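Local atomic coordinates of phenol hydroxylase component phL (Pseudomonas stutzeri, PDB entry 3U52), a protein that forms part of a phenol hydroxylase of the bacterial methane/phenol/alkene hydroxylase family, probably as a helical structural subunit beside the subunit that oxidises the substrate. Residues D235-F238 / E239-A243; Y227-Y231 / D232-Q236; Q50-S53 / E54-L57; L206-D210 / W211-T215; R14-Y17 / G18-R22. All coordinates share one frame; numbering follows the deposited sequence.

Interaction 1 (D235-F238 / E239-A243); sequences DQWF and ESQGA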
# COMPACT_ATOMS: atom_id res chain seq x y z
N ASP D 235 -25.71 32.71 2.59
CA ASP D 235 -24.28 32.89 2.30
C ASP D 235 -24.01 34.16 1.46
O ASP D 235 -23.12 34.96 1.77
CB ASP D 235 -23.71 31.63 1.64
CG ASP D 235 -22.21 31.73 1.33
OD1 ASP D 235 -21.40 31.70 2.28
OD2 ASP D 235 -21.85 31.82 0.14
N GLN D 236 -24.80 34.37 0.42
CA GLN D 236 -24.73 35.63 -0.33
C GLN D 236 -24.98 36.86 0.56
O GLN D 236 -24.27 37.86 0.47
CB GLN D 236 -25.76 35.65 -1.46
CG GLN D 236 -25.55 34.57 -2.50
CD GLN D 236 -26.50 34.71 -3.68
OE1 GLN D 236 -26.78 35.83 -4.14
NE2 GLN D 236 -27.01 33.57 -4.18
N TRP D 237 -26.01 36.79 1.39
CA TRP D 237 -26.41 37.90 2.23
C TRP D 237 -25.37 38.25 3.29
O TRP D 237 -25.23 39.44 3.66
CB TRP D 237 -27.77 37.57 2.85
CG TRP D 237 -28.24 38.49 3.93
CD1 TRP D 237 -28.94 39.66 3.78
CD2 TRP D 237 -28.08 38.29 5.33
NE1 TRP D 237 -29.22 40.21 5.01
CE2 TRP D 237 -28.71 39.39 5.98
CE3 TRP D 237 -27.47 37.30 6.10
CZ2 TRP D 237 -28.73 39.52 7.37
CZ3 TRP D 237 -27.50 37.43 7.49
CH2 TRP D 237 -28.13 38.54 8.11
N PHE D 238 -24.61 37.26 3.77
CA PHE D 238 -23.49 37.53 4.73
C PHE D 238 -22.51 38.60 4.23
O PHE D 238 -21.92 39.35 5.02
CB PHE D 238 -22.72 36.25 5.09
CG PHE D 238 -23.43 35.35 6.05
CD1 PHE D 238 -23.29 33.98 5.97
CD2 PHE D 238 -24.27 35.87 7.02
CE1 PHE D 238 -23.99 33.16 6.88
CE2 PHE D 238 -24.96 35.06 7.92
CZ PHE D 238 -24.82 33.72 7.85
N GLU D 239 -22.36 38.69 2.91
CA GLU D 239 -21.47 39.67 2.30
C GLU D 239 -21.91 41.12 2.59
O GLU D 239 -21.08 41.97 2.98
CB GLU D 239 -21.36 39.38 0.79
CG GLU D 239 -20.85 40.52 -0.08
CD GLU D 239 -20.65 40.07 -1.53
OE1 GLU D 239 -21.54 40.33 -2.39
OE2 GLU D 239 -19.61 39.44 -1.81
N SER D 240 -23.22 41.38 2.43
CA SER D 240 -23.87 42.64 2.79
C SER D 240 -23.76 42.98 4.29
O SER D 240 -23.92 44.15 4.69
CB SER D 240 -25.34 42.59 2.34
OG SER D 240 -26.16 41.81 3.22
N GLN D 241 -23.48 41.98 5.13
CA GLN D 241 -23.36 42.18 6.59
C GLN D 241 -21.91 42.31 7.06
O GLN D 241 -21.66 42.49 8.24
CB GLN D 241 -24.00 41.01 7.34
CG GLN D 241 -25.47 40.87 7.11
CD GLN D 241 -26.21 42.15 7.42
OE1 GLN D 241 -26.69 42.82 6.51
NE2 GLN D 241 -26.29 42.51 8.69
N GLY D 242 -20.97 42.22 6.13
CA GLY D 242 -19.56 42.26 6.49
C GLY D 242 -18.96 40.94 6.95
O GLY D 242 -17.84 40.93 7.46
N ALA D 243 -19.69 39.84 6.75
CA ALA D 243 -19.28 38.53 7.28
C ALA D 243 -18.83 37.55 6.18
O ALA D 243 -18.81 36.34 6.39
CB ALA D 243 -20.41 37.94 8.09
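One face of the Trp-237 indole is covered by Gln-241, whose CG stands 3.6 Å from the centroid of the six-membered ring and 15° off its normal, a CH-pi contact. The Gln-241 amide plane is 3° from the ring plane, its CD 3.6 Å from Trp-237 CZ2. Over the same face, toward the five-membered ring, lies Ser-240 OG, 3.6 Å from Trp-237 CD1. The Trp-237 ring takes this place because its CG is anti to the backbone N (chi1 170°), beside the carbonyl carbon and toward the next turn.

Ser-240 OG donates to Trp-237 O at 2.6 Å, in the carbonyl plane and on a lone pair. Phe-238 O accepts from Ala-243 N at 2.9 Å and from Gln-241 N at 3.1 Å, from opposite faces of its plane. The Ala-243 bond, with Gly-242 N to Glu-239 O at 3.2 Å and Gly-242 at positive phi, makes a Schellman motif; the carbonyl before Gly-242 would jam a side chain there.

The turn ends helix 211-240. Trp-237 packs on Gln-118 and Leu-122 and Ala-243 on Thr-115, all of helix 113-122, and Glu-239 forms a salt bridge with Arg-110 of the second subunit.

Interaction 2 (Y227-Y231 / D232-Q236); sequences YPLVY and DKMDQ. With XE (xenon), chain B.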
# COMPACT_ATOMS: atom_id res chain seq x y z
N TYR D 227 -30.41 23.61 3.43
CA TYR D 227 -29.09 23.79 2.86
C TYR D 227 -29.05 24.90 1.80
O TYR D 227 -28.21 25.75 1.89
CB TYR D 227 -28.51 22.44 2.38
CG TYR D 227 -27.78 21.78 3.50
CD1 TYR D 227 -28.47 21.13 4.50
CD2 TYR D 227 -26.38 21.90 3.61
CE1 TYR D 227 -27.80 20.56 5.57
CE2 TYR D 227 -25.69 21.33 4.68
CZ TYR D 227 -26.41 20.67 5.65
OH TYR D 227 -25.75 20.10 6.68
N PRO D 228 -29.97 24.87 0.80
CA PRO D 228 -29.99 26.05 -0.11
C PRO D 228 -30.22 27.38 0.60
O PRO D 228 -29.51 28.34 0.33
CB PRO D 228 -31.12 25.73 -1.11
CG PRO D 228 -31.18 24.13 -1.09
CD PRO D 228 -30.98 23.85 0.40
N LEU D 229 -31.18 27.44 1.53
CA LEU D 229 -31.47 28.70 2.22
C LEU D 229 -30.24 29.22 2.93
O LEU D 229 -29.88 30.38 2.80
CB LEU D 229 -32.62 28.55 3.23
CG LEU D 229 -32.97 29.80 4.06
CD1 LEU D 229 -33.48 30.94 3.18
CD2 LEU D 229 -34.02 29.42 5.11
N VAL D 230 -29.60 28.34 3.69
CA VAL D 230 -28.47 28.74 4.54
C VAL D 230 -27.13 28.92 3.78
O VAL D 230 -26.46 29.97 3.90
CB VAL D 230 -28.31 27.81 5.75
CG1 VAL D 230 -27.11 28.25 6.61
CG2 VAL D 230 -29.57 27.82 6.61
N TYR D 231 -26.72 27.91 3.02
CA TYR D 231 -25.37 27.92 2.45
C TYR D 231 -25.30 28.49 1.06
O TYR D 231 -24.19 28.64 0.52
CB TYR D 231 -24.70 26.53 2.54
CG TYR D 231 -24.65 26.04 3.97
CD1 TYR D 231 -25.55 25.11 4.44
CD2 TYR D 231 -23.74 26.56 4.86
CE1 TYR D 231 -25.52 24.67 5.79
CE2 TYR D 231 -23.69 26.14 6.18
CZ TYR D 231 -24.58 25.20 6.63
OH TYR D 231 -24.50 24.82 7.96
N ASP D 232 -26.45 28.79 0.47
CA ASP D 232 -26.51 29.56 -0.75
C ASP D 232 -27.06 30.95 -0.52
O ASP D 232 -26.35 31.94 -0.72
CB ASP D 232 -27.37 28.87 -1.79
CG ASP D 232 -26.61 27.81 -2.57
OD1 ASP D 232 -25.36 27.68 -2.40
OD2 ASP D 232 -27.28 27.08 -3.36
N LYS D 233 -28.33 31.03 -0.11
CA LYS D 233 -28.99 32.34 -0.00
C LYS D 233 -28.51 33.19 1.16
O LYS D 233 -28.08 34.33 0.94
CB LYS D 233 -30.53 32.19 -0.09
CG LYS D 233 -30.87 31.71 -1.48
CD LYS D 233 -32.28 31.25 -1.61
CE LYS D 233 -32.46 30.12 -2.64
NZ LYS D 233 -32.14 30.54 -4.03
N MET D 234 -28.51 32.65 2.38
CA MET D 234 -27.90 33.36 3.49
C MET D 234 -26.42 33.66 3.21
O MET D 234 -25.94 34.76 3.54
CB MET D 234 -28.05 32.57 4.77
CG MET D 234 -28.23 33.40 6.00
SD MET D 234 -28.94 32.43 7.38
CE MET D 234 -30.40 31.76 6.57
N ASP D 235 -25.71 32.71 2.59
CA ASP D 235 -24.28 32.89 2.30
C ASP D 235 -24.01 34.16 1.46
O ASP D 235 -23.12 34.96 1.77
CB ASP D 235 -23.71 31.63 1.64
CG ASP D 235 -22.21 31.73 1.33
OD1 ASP D 235 -21.40 31.70 2.28
OD2 ASP D 235 -21.85 31.82 0.14
N GLN D 236 -24.80 34.37 0.42
CA GLN D 236 -24.73 35.63 -0.33
C GLN D 236 -24.98 36.86 0.56
O GLN D 236 -24.27 37.86 0.47
CB GLN D 236 -25.76 35.65 -1.46
CG GLN D 236 -25.55 34.57 -2.50
CD GLN D 236 -26.50 34.71 -3.68
OE1 GLN D 236 -26.78 35.83 -4.14
NE2 GLN D 236 -27.01 33.57 -4.18
XE XE B . -26.21 24.50 -0.85
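Met-234 reaches back along its helix to Leu-229 and Val-230. Its CB starts 3.2 Å from Val-230 O and also lies near Leu-229 O; the chain then runs out through CG and SD and bends at chi3 (-53°), which turns the methyl toward the preceding turn. There CE meets Val-230 CG2 at 4.0 Å and Leu-229 CG at 4.1 Å. The Val-230 and Met-234 side chains lie side by side and point the same way, whereas Leu-229 meets the methionine at a slant.

The backbone explains this register. Pro-228 O accepts from both Asp-232 N and Lys-233 N, the latter at 3.0 Å, and Met-234 N donates to Leu-229 O at 2.7 Å with an N-H...O angle of 170°. The bonds from Lys-233 and Met-234 span five residues, evidence of wider pi-type turns.

The widened part borders the xenon pocket: Tyr-227 O and Asp-232 OD1 each lie 3.6 Å from the xenon, and Tyr-257 completes the site. At these distances the contacts with the noble-gas atom are van der Waals in kind.

Within helix 211-240, this turn is enclosed by several other helices. Leu-229, Val-230 and Met-234 face Leu-297 and Leu-300 of helix 276-302, Tyr-231 packs on Leu-167 of helix 147-175 and Met-253 of helix 251-274, and Tyr-227 bonds through OH to Glu-130 of helix 126-143.

Interaction 3 (Q50-S53 / E54-L57); sequences QWDS and EHTL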
# COMPACT_ATOMS: atom_id res chain seq x y z
N GLN D 50 -36.54 -7.59 22.85
CA GLN D 50 -37.17 -7.15 24.14
C GLN D 50 -37.70 -5.72 24.06
O GLN D 50 -38.44 -5.26 24.94
CB GLN D 50 -36.16 -7.34 25.29
CG GLN D 50 -35.82 -8.82 25.46
CD GLN D 50 -34.58 -9.13 26.27
OE1 GLN D 50 -34.40 -8.67 27.40
NE2 GLN D 50 -33.72 -9.94 25.69
N TRP D 51 -37.34 -5.01 23.00
CA TRP D 51 -37.59 -3.56 22.91
C TRP D 51 -38.61 -3.20 21.80
O TRP D 51 -38.85 -2.03 21.55
CB TRP D 51 -36.25 -2.76 22.75
CG TRP D 51 -35.26 -3.48 21.83
CD1 TRP D 51 -34.26 -4.31 22.20
CD2 TRP D 51 -35.27 -3.49 20.41
NE1 TRP D 51 -33.65 -4.84 21.10
CE2 TRP D 51 -34.24 -4.35 19.98
CE3 TRP D 51 -36.06 -2.85 19.44
CZ2 TRP D 51 -33.96 -4.59 18.62
CZ3 TRP D 51 -35.80 -3.12 18.06
CH2 TRP D 51 -34.75 -3.97 17.69
N ASP D 52 -39.23 -4.19 21.15
CA ASP D 52 -40.21 -3.98 20.07
C ASP D 52 -41.23 -5.12 20.06
O ASP D 52 -40.84 -6.26 19.86
CB ASP D 52 -39.49 -3.99 18.71
CG ASP D 52 -40.35 -3.50 17.56
OD1 ASP D 52 -41.60 -3.51 17.62
OD2 ASP D 52 -39.74 -3.08 16.55
N SER D 53 -42.52 -4.83 20.22
CA SER D 53 -43.55 -5.92 20.21
C SER D 53 -43.98 -6.46 18.82
O SER D 53 -44.58 -7.53 18.73
CB SER D 53 -44.80 -5.52 21.02
OG SER D 53 -45.23 -4.22 20.70
N GLU D 54 -43.61 -5.74 17.77
CA GLU D 54 -44.26 -5.81 16.48
C GLU D 54 -43.34 -6.36 15.38
O GLU D 54 -43.83 -6.86 14.38
CB GLU D 54 -44.72 -4.42 16.04
CG GLU D 54 -45.64 -3.69 17.01
CD GLU D 54 -47.03 -4.32 17.11
OE1 GLU D 54 -47.83 -4.15 16.15
OE2 GLU D 54 -47.33 -4.97 18.16
N HIS D 55 -42.03 -6.23 15.53
CA HIS D 55 -41.15 -6.60 14.43
C HIS D 55 -40.02 -7.48 14.93
O HIS D 55 -39.66 -7.43 16.12
CB HIS D 55 -40.55 -5.37 13.74
CG HIS D 55 -41.51 -4.26 13.46
ND1 HIS D 55 -42.23 -4.16 12.30
CD2 HIS D 55 -41.81 -3.14 14.17
CE1 HIS D 55 -42.96 -3.07 12.31
NE2 HIS D 55 -42.73 -2.44 13.45
N THR D 56 -39.50 -8.31 14.04
CA THR D 56 -38.34 -9.13 14.35
C THR D 56 -37.06 -8.26 14.26
O THR D 56 -37.12 -7.10 13.97
CB THR D 56 -38.20 -10.35 13.41
OG1 THR D 56 -37.94 -9.89 12.07
CG2 THR D 56 -39.48 -11.20 13.43
N LEU D 57 -35.92 -8.85 14.55
CA LEU D 57 -34.65 -8.22 14.23
C LEU D 57 -34.63 -8.15 12.68
O LEU D 57 -35.26 -8.99 12.02
CB LEU D 57 -33.55 -9.15 14.74
CG LEU D 57 -32.73 -8.95 16.02
CD1 LEU D 57 -33.23 -7.89 17.00
CD2 LEU D 57 -32.33 -10.29 16.65
O HOH W 1 -41.08 -8.22 18.36
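Asp-52 OD1 accepts from Glu-54 N at 3.0 Å with an N-H...O angle of 162°, the donor standing above the carboxylate plane. His-55 N reaches the same oxygen only weakly, at 3.5 Å. The Asp-52 CG lies anti to the backbone N (chi1 -168°), which carries the carboxylate forward over the two amides that follow. Its other oxygen, OD2, forms a salt bridge with Arg-62 and also comes within 3.2 Å of His-55 CD2 at the edge of the imidazole, near the ring plane. The carboxylate and the imidazole are turned 73° apart, and His-55 ND1 bonds to Thr-61.

An aspartate side chain accepting from the amide two residues ahead makes this an Asx turn, here within the long loop between helix 31-36 and helix 81-105. A water donates to Asp-52 O at 2.5 Å and to His-55 O at 2.8 Å, bridging the two carbonyls of the bend. With alanine in place of Asp-52, the Glu-54 amide and Arg-62 would probably lose their shared carboxylate and the bend be less firmly held.

Farther out, Ser-53 OG donates weakly to Glu-54 OE2. The Glu-54 CB covers one face of the His-55 ring, 3.6 Å above its plane. The Trp-51 and Leu-57 side chains cross at about a right angle, with CZ2 of the indole 3.7 Å from Leu-57 CD1. Trp-51 NE1 bonds to the backbone of another protein's chain, whose basic side chain makes a cation-pi contact with the indole.

Interaction 4 (L206-D210 / W211-T215); sequences LVVDD and WFELT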
# COMPACT_ATOMS: atom_id res chain seq x y z
N LEU D 206 -37.56 13.26 16.07
CA LEU D 206 -36.84 12.31 16.90
C LEU D 206 -37.77 11.22 17.45
O LEU D 206 -37.34 10.24 18.06
CB LEU D 206 -36.12 13.06 18.01
CG LEU D 206 -34.89 13.92 17.63
CD1 LEU D 206 -34.30 14.61 18.84
CD2 LEU D 206 -33.77 13.04 17.02
N VAL D 207 -39.06 11.40 17.23
CA VAL D 207 -40.06 10.52 17.79
C VAL D 207 -40.75 9.73 16.63
O VAL D 207 -41.56 8.84 16.86
CB VAL D 207 -40.94 11.47 18.67
CG1 VAL D 207 -42.34 11.51 18.27
CG2 VAL D 207 -40.60 11.31 20.16
N VAL D 208 -40.38 10.02 15.40
CA VAL D 208 -40.93 9.30 14.22
C VAL D 208 -40.49 7.83 14.28
O VAL D 208 -39.32 7.54 14.51
CB VAL D 208 -40.48 9.99 12.87
CG1 VAL D 208 -40.80 9.11 11.61
CG2 VAL D 208 -41.11 11.35 12.74
N ASP D 209 -41.43 6.91 14.08
CA ASP D 209 -41.16 5.46 14.08
C ASP D 209 -40.74 4.89 12.73
O ASP D 209 -39.91 3.97 12.66
CB ASP D 209 -42.43 4.66 14.48
CG ASP D 209 -42.77 4.75 15.98
OD1 ASP D 209 -41.83 4.79 16.83
OD2 ASP D 209 -43.98 4.78 16.30
N ASP D 210 -41.39 5.32 11.66
CA ASP D 210 -41.20 4.75 10.32
C ASP D 210 -39.90 5.28 9.75
O ASP D 210 -39.76 6.52 9.59
CB ASP D 210 -42.37 5.17 9.40
CG ASP D 210 -42.34 4.45 8.06
OD1 ASP D 210 -41.30 4.48 7.38
OD2 ASP D 210 -43.37 3.81 7.68
N TRP D 211 -38.95 4.40 9.44
CA TRP D 211 -37.62 4.92 9.08
C TRP D 211 -37.63 5.60 7.71
O TRP D 211 -36.89 6.58 7.48
CB TRP D 211 -36.54 3.85 9.21
CG TRP D 211 -36.60 2.69 8.24
CD1 TRP D 211 -37.10 1.45 8.50
CD2 TRP D 211 -36.12 2.65 6.89
NE1 TRP D 211 -36.98 0.64 7.39
CE2 TRP D 211 -36.38 1.35 6.38
CE3 TRP D 211 -35.50 3.58 6.05
CZ2 TRP D 211 -35.99 0.93 5.08
CZ3 TRP D 211 -35.12 3.17 4.74
CH2 TRP D 211 -35.40 1.87 4.28
N PHE D 212 -38.42 5.10 6.79
CA PHE D 212 -38.48 5.80 5.50
C PHE D 212 -39.16 7.17 5.59
O PHE D 212 -38.66 8.14 5.02
CB PHE D 212 -39.04 4.98 4.34
CG PHE D 212 -38.54 5.48 3.01
CD1 PHE D 212 -37.39 4.93 2.45
CD2 PHE D 212 -39.15 6.58 2.36
CE1 PHE D 212 -36.87 5.41 1.22
CE2 PHE D 212 -38.66 7.09 1.15
CZ PHE D 212 -37.51 6.48 0.56
N GLU D 213 -40.24 7.25 6.37
CA GLU D 213 -40.83 8.55 6.70
C GLU D 213 -39.71 9.45 7.24
O GLU D 213 -39.55 10.59 6.80
CB GLU D 213 -41.96 8.43 7.73
CG GLU D 213 -42.70 9.76 7.98
CD GLU D 213 -43.75 9.69 9.09
OE1 GLU D 213 -44.27 10.79 9.43
OE2 GLU D 213 -44.07 8.59 9.59
N LEU D 214 -38.91 8.92 8.18
CA LEU D 214 -37.81 9.67 8.76
C LEU D 214 -36.74 10.12 7.74
O LEU D 214 -36.33 11.28 7.77
CB LEU D 214 -37.15 8.90 9.91
CG LEU D 214 -36.24 9.70 10.83
CD1 LEU D 214 -36.83 10.98 11.36
CD2 LEU D 214 -35.78 8.79 11.95
N THR D 215 -36.29 9.21 6.86
CA THR D 215 -35.27 9.64 5.88
C THR D 215 -35.80 10.74 4.94
O THR D 215 -35.08 11.71 4.62
CB THR D 215 -34.62 8.44 5.11
OG1 THR D 215 -33.41 8.90 4.51
CG2 THR D 215 -35.48 7.93 3.99
O HOH W 2 -43.97 7.03 11.70
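The start of helix 211-240 carries an N-terminal cap: Asp-210 occupies the N-cap position and its OD1 accepts from Glu-213 N at 3.1 Å, with an N-H...O angle of 172°. The amide meets that oxygen from above the carboxylate plane, 50° out of it. The carboxylate can bend over the first turn because its CG is anti to the backbone N (chi1 -171°). The regular helical bonding begins with Leu-214 N to Asp-210 O at 2.9 Å.

A water accepts from Asp-210 N and donates to Glu-213 OE2 at 2.6 Å, while Glu-213 OE1 bonds to Trp-289. Val-208 folds back over the turn, its CG1 4.0 Å from Leu-214 CB and 3.9 Å from Glu-213 OE2. Replacing Asp-210 by leucine would probably leave the Glu-213 amide uncapped and deprive Thr-63 and the Ala-64 amide of their carboxylate acceptors.

Those two partners tie the cap to the loop before helix 81-105. Trp-211 packs on Ile-140 of helix 126-143, Phe-212 on Met-267 and Val-271 of helix 251-274, and Val-208 on Trp-289 of helix 276-302.

Interaction 5 (R14-Y17 / G18-R22); sequences RHTY and GHIAR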
# COMPACT_ATOMS: atom_id res chain seq x y z
N ARG D 14 -13.60 -19.77 -9.51
CA ARG D 14 -14.84 -19.00 -9.70
C ARG D 14 -14.47 -17.54 -9.64
O ARG D 14 -13.35 -17.24 -9.31
CB ARG D 14 -15.91 -19.34 -8.66
CG ARG D 14 -15.72 -18.83 -7.25
CD ARG D 14 -16.55 -19.71 -6.26
NE ARG D 14 -15.49 -20.36 -5.56
CZ ARG D 14 -15.39 -21.62 -5.20
NH1 ARG D 14 -16.36 -22.50 -5.38
NH2 ARG D 14 -14.27 -21.95 -4.60
N HIS D 15 -15.39 -16.64 -9.97
CA HIS D 15 -15.05 -15.23 -10.04
C HIS D 15 -15.43 -14.33 -8.87
O HIS D 15 -14.85 -13.26 -8.71
CB HIS D 15 -15.71 -14.64 -11.27
CG HIS D 15 -15.04 -15.02 -12.54
ND1 HIS D 15 -15.70 -15.67 -13.56
CD2 HIS D 15 -13.76 -14.87 -12.94
CE1 HIS D 15 -14.85 -15.89 -14.55
NE2 HIS D 15 -13.67 -15.41 -14.20
N THR D 16 -16.50 -14.70 -8.15
CA THR D 16 -16.96 -13.88 -7.03
C THR D 16 -17.78 -14.79 -6.10
O THR D 16 -17.79 -16.03 -6.29
CB THR D 16 -17.75 -12.63 -7.49
OG1 THR D 16 -18.07 -11.81 -6.35
CG2 THR D 16 -19.05 -13.05 -8.19
N TYR D 17 -18.40 -14.19 -5.07
CA TYR D 17 -19.24 -14.93 -4.12
C TYR D 17 -20.58 -15.34 -4.73
O TYR D 17 -21.09 -14.69 -5.64
CB TYR D 17 -19.48 -14.11 -2.85
CG TYR D 17 -18.23 -13.75 -2.09
CD1 TYR D 17 -17.74 -12.44 -2.10
CD2 TYR D 17 -17.54 -14.71 -1.37
CE1 TYR D 17 -16.59 -12.09 -1.41
CE2 TYR D 17 -16.36 -14.36 -0.64
CZ TYR D 17 -15.92 -13.04 -0.68
OH TYR D 17 -14.81 -12.68 0.01
N GLY D 18 -21.19 -16.42 -4.24
CA GLY D 18 -22.46 -16.89 -4.80
C GLY D 18 -23.58 -15.85 -4.80
O GLY D 18 -24.32 -15.70 -5.78
N HIS D 19 -23.73 -15.15 -3.67
CA HIS D 19 -24.75 -14.13 -3.57
C HIS D 19 -24.55 -12.97 -4.56
O HIS D 19 -25.54 -12.44 -5.11
CB HIS D 19 -24.93 -13.64 -2.11
CG HIS D 19 -23.68 -13.13 -1.49
ND1 HIS D 19 -22.76 -13.94 -0.85
CD2 HIS D 19 -23.20 -11.87 -1.40
CE1 HIS D 19 -21.77 -13.19 -0.39
NE2 HIS D 19 -22.01 -11.93 -0.72
N ILE D 20 -23.29 -12.63 -4.82
CA ILE D 20 -22.94 -11.64 -5.87
C ILE D 20 -23.26 -12.22 -7.27
O ILE D 20 -23.83 -11.54 -8.09
CB ILE D 20 -21.46 -11.10 -5.73
CG1 ILE D 20 -21.20 -10.50 -4.33
CG2 ILE D 20 -21.09 -10.06 -6.85
CD1 ILE D 20 -22.16 -9.34 -3.95
N ALA D 21 -22.93 -13.47 -7.52
CA ALA D 21 -23.10 -14.05 -8.84
C ALA D 21 -24.56 -14.24 -9.18
O ALA D 21 -24.96 -14.08 -10.34
CB ALA D 21 -22.38 -15.37 -8.91
N ARG D 22 -25.37 -14.58 -8.16
CA ARG D 22 -26.84 -14.61 -8.32
C ARG D 22 -27.42 -13.29 -8.77
O ARG D 22 -28.30 -13.26 -9.62
CB ARG D 22 -27.52 -15.02 -7.02
CG ARG D 22 -27.86 -16.43 -6.96
CD ARG D 22 -28.28 -16.77 -5.55
NE ARG D 22 -27.28 -17.66 -5.04
CZ ARG D 22 -26.68 -17.62 -3.86
NH1 ARG D 22 -26.94 -16.73 -2.90
NH2 ARG D 22 -25.81 -18.55 -3.67
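Tyr-17 and Thr-16 approach the first turn of helix 18-24 in different ways. Tyr-17 touches it mainly through CB and its carbonyl: CB lies 3.5 Å from His-19 CE1, and the Tyr-17 CG is 4.0 Å from that same carbon. The two side chains run side by side and point the same way. Their ring planes are only 7° apart, but the centroids are 5.7 Å from each other, so the rings are slid apart and barely overlap. The His-19 CG sits between the backbone N and the carbonyl carbon (chi1 56°), which brings the imidazole back alongside the tyrosine. At the far end of its ring, Tyr-17 OH bonds to the backbone of another protein's chain.

Thr-16 meets Ile-20 at about a right angle. Its OG1 is anti to the backbone N (chi1 -175°) and makes a van der Waals contact with Ile-20 CB at 3.5 Å, while its methyl CG2 packs on Ile-20 CG2 at 3.9 Å and approaches Ala-21 CB at 4.1 Å. The hydroxyl's hydrogen bond is with Glu-34 of helix 31-36. Ile-20 CG1 is also in apolar contact with Tyr-17 CB at 4.3 Å.

Ala-21 N donates to Tyr-17 O at 2.9 Å, the nitrogen lying nearly in line with the C=O bond. This bond marks Tyr-17 as the N-cap residue, and the arrangement is that of a helix start in an N-terminal extension laid against another protein's chain, where an acidic side chain of that other chain pairs with Arg-22 in a salt bridge.

Interactions 1, 2 and 4 follow helix 211-240 from start to end: a carboxylate cap at 206-215, wide turns beside xenon at 227-236, and a glycine-ended C-terminus at 235-243. Interactions 1 and 2 overlap at Asp-235 and Gln-236, their centres about 10 Å apart. Interaction 2 is buried and largely apolar beyond its backbone bonds, whereas interactions 1 and 4 are partly buried and mix polar ends with packing. Interaction 3 is a surface loop governed by an aspartate, and interaction 5, buried against another protein's chain, begins a separate short helix. Asp-52 and Asp-210 both receive backbone amides, one in a loop and one at a helix start, their contacts' centres about 16 Å apart.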